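Local atomic coordinates of Vv2_1132 (Vibrio vulnificus CMCP6, PDB entry 5Y9S), a protein that probably regulates transcription as a tetrameric LysR-type factor, combining a DNA-binding helix-turn-helix domain with a domain of the periplasmic-binding-protein type that may sense an effector. Residues E180-V185 against V248-H254. Sequence-based numbering, arbitrary orientation.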
loop_
_atom_site.group_PDB
_atom_site.type_symbol
_atom_site.label_atom_id
_atom_site.label_comp_id
_atom_site.label_asym_id
_atom_site.label_seq_id
_atom_site.Cartn_x
_atom_site.Cartn_y
_atom_site.Cartn_z
ATOM N N GLU D 180 23.212 4.618 41.810
ATOM C CA GLU D 180 22.193 4.813 42.831
ATOM C C GLU D 180 21.509 3.476 43.063
ATOM O O GLU D 180 21.931 2.443 42.533
ATOM C CB GLU D 180 21.181 5.884 42.410
ATOM C CG GLU D 180 20.372 5.488 41.181
ATOM C CD GLU D 180 19.318 6.525 40.796
ATOM O OE1 GLU D 180 18.849 6.511 39.630
ATOM O OE2 GLU D 180 18.963 7.361 41.653
ATOM N N LYS D 181 20.441 3.495 43.848
ATOM C CA LYS D 181 19.677 2.296 44.133
ATOM C C LYS D 181 18.239 2.474 43.662
ATOM O O LYS D 181 17.732 3.600 43.527
ATOM C CB LYS D 181 19.708 1.957 45.632
ATOM C CG LYS D 181 21.111 1.994 46.290
ATOM C CD LYS D 181 21.835 0.644 46.185
ATOM C CE LYS D 181 22.841 0.429 47.321
ATOM N NZ LYS D 181 22.459 -0.733 48.183
ATOM N N VAL D 182 17.600 1.352 43.380
ATOM C CA VAL D 182 16.168 1.296 43.152
ATOM C C VAL D 182 15.526 0.873 44.468
ATOM O O VAL D 182 15.781 -0.227 44.961
ATOM C CB VAL D 182 15.819 0.325 42.016
ATOM C CG1 VAL D 182 14.329 0.077 41.996
ATOM C CG2 VAL D 182 16.319 0.875 40.669
ATOM N N VAL D 183 14.720 1.747 45.059
ATOM C CA VAL D 183 14.271 1.525 46.438
ATOM C C VAL D 183 12.764 1.364 46.521
ATOM O O VAL D 183 12.034 1.931 45.703
ATOM C CB VAL D 183 14.732 2.662 47.351
ATOM C CG1 VAL D 183 16.256 2.777 47.282
ATOM C CG2 VAL D 183 14.031 3.975 46.971
ATOM N N PRO D 184 12.258 0.579 47.468
ATOM C CA PRO D 184 10.803 0.488 47.651
ATOM C C PRO D 184 10.308 1.695 48.436
ATOM O O PRO D 184 10.864 2.033 49.485
ATOM C CB PRO D 184 10.627 -0.808 48.444
ATOM C CG PRO D 184 11.906 -0.910 49.250
ATOM C CD PRO D 184 12.997 -0.297 48.397
ATOM N N VAL D 185 9.272 2.356 47.918
ATOM C CA VAL D 185 8.692 3.530 48.558
ATOM C C VAL D 185 7.203 3.315 48.783
ATOM O O VAL D 185 6.555 2.509 48.106
ATOM C CB VAL D 185 8.899 4.820 47.739
ATOM C CG1 VAL D 185 10.384 5.206 47.706
ATOM C CG2 VAL D 185 8.288 4.656 46.341
ATOM N N VAL D 248 3.020 -0.226 47.228
ATOM C CA VAL D 248 4.462 -0.044 47.287
ATOM C C VAL D 248 5.033 -0.164 45.877
ATOM O O VAL D 248 4.624 -1.031 45.091
ATOM C CB VAL D 248 5.089 -1.067 48.259
ATOM C CG1 VAL D 248 4.717 -2.467 47.857
ATOM C CG2 VAL D 248 6.600 -0.912 48.335
ATOM N N ALA D 249 5.943 0.745 45.540
ATOM C CA ALA D 249 6.649 0.763 44.265
ATOM C C ALA D 249 8.152 0.732 44.509
ATOM O O ALA D 249 8.647 1.339 45.469
ATOM C CB ALA D 249 6.282 2.014 43.454
ATOM N N TRP D 250 8.873 0.004 43.653
ATOM C CA TRP D 250 10.333 0.074 43.595
ATOM C C TRP D 250 10.699 1.073 42.500
ATOM O O TRP D 250 10.330 0.887 41.333
ATOM C CB TRP D 250 10.959 -1.302 43.318
ATOM C CG TRP D 250 11.295 -2.103 44.591
ATOM C CD1 TRP D 250 12.534 -2.288 45.155
ATOM C CD2 TRP D 250 10.368 -2.793 45.440
ATOM N NE1 TRP D 250 12.422 -3.040 46.303
ATOM C CE2 TRP D 250 11.106 -3.372 46.491
ATOM C CE3 TRP D 250 8.984 -2.975 45.411
ATOM C CZ2 TRP D 250 10.503 -4.119 47.505
ATOM C CZ3 TRP D 250 8.383 -3.728 46.422
ATOM C CH2 TRP D 250 9.137 -4.279 47.449
ATOM N N VAL D 251 11.394 2.140 42.883
ATOM C CA VAL D 251 11.703 3.239 41.965
ATOM C C VAL D 251 13.120 3.719 42.213
ATOM O O VAL D 251 13.651 3.657 43.332
ATOM C CB VAL D 251 10.731 4.428 42.131
ATOM C CG1 VAL D 251 9.313 4.033 41.762
ATOM C CG2 VAL D 251 10.808 5.003 43.559
ATOM N N PRO D 252 13.760 4.211 41.161
ATOM C CA PRO D 252 15.112 4.759 41.306
ATOM C C PRO D 252 15.106 5.972 42.221
ATOM O O PRO D 252 14.167 6.766 42.211
ATOM C CB PRO D 252 15.491 5.141 39.869
ATOM C CG PRO D 252 14.657 4.256 39.021
ATOM C CD PRO D 252 13.364 4.063 39.754
ATOM N N MET D 253 16.169 6.102 43.023
ATOM C CA MET D 253 16.258 7.249 43.921
ATOM C C MET D 253 16.096 8.562 43.176
ATOM O O MET D 253 15.443 9.474 43.676
ATOM C CB MET D 253 17.595 7.267 44.686
ATOM C CG MET D 253 17.665 6.376 45.907
ATOM S SD MET D 253 16.639 7.020 47.229
ATOM C CE MET D 253 17.351 8.606 47.586
ATOM N N HIS D 254 16.672 8.687 41.977
ATOM C CA HIS D 254 16.714 10.014 41.366
ATOM C C HIS D 254 15.334 10.523 40.955
ATOM O O HIS D 254 15.177 11.723 40.689
ATOM C CB HIS D 254 17.662 10.024 40.157
ATOM C CG HIS D 254 17.064 9.467 38.907
ATOM N ND1 HIS D 254 17.198 8.145 38.539
ATOM C CD2 HIS D 254 16.325 10.055 37.938
ATOM C CE1 HIS D 254 16.571 7.945 37.390
ATOM N NE2 HIS D 254 16.027 9.087 37.008
#
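A proline can be accommodated in an antiparallel pair without loss of a bond to that partner if it takes a non-hydrogen-bonded position, and the pairing of 180-185 with 248-254 is a worked example. The strand axes approach to 4.2 Å and run nearly antiparallel, at 159°. Val-183 and Val-251 form a hydrogen-bonded pair (Val-183 N to Val-251 O 2.8 Å, Val-251 N to Val-183 O 2.9 Å), and Val-185 and Ala-249 another (Val-185 N to Ala-249 O 2.7 Å, Ala-249 N to Val-185 O 3.2 Å). Pro-184 opposite Trp-250 and Val-182 opposite Pro-252 are the non-hydrogen-bonded pairs, so this pairing asks neither proline for the N-H it does not have. Past Pro-252, Met-253 N gives a hydrogen bond to Lys-181 O, 3.0 Å.

Next to this bond, the carboxylate of Glu-180 continues the link to 248-254: OE1 accepts a 2.6 Å hydrogen bond from His-254 ND1, while OE2 receives a weak one from His-254 N. On the sheet face bearing Pro-184, CB of this proline lies 3.5 Å from the centroid of the six-membered ring of Trp-250, a CH-pi contact, and Val-182 CG1 packs 3.9 Å from Trp-250 CB. The other face is aliphatic, with Val-185 CG2 3.8 Å from Val-251 CG2.

Within this LysR substrate-binding domain, 248-252 is flanked in the sheet by antiparallel 172-186 and parallel 199-205. Helix 210-220 packs on Val-182 and Trp-250 through Val-215, Ile-256 meets the valines of the other face, and strand 277-286 borders 180-185 through a backbone bond between Glu-180 and Ile-279.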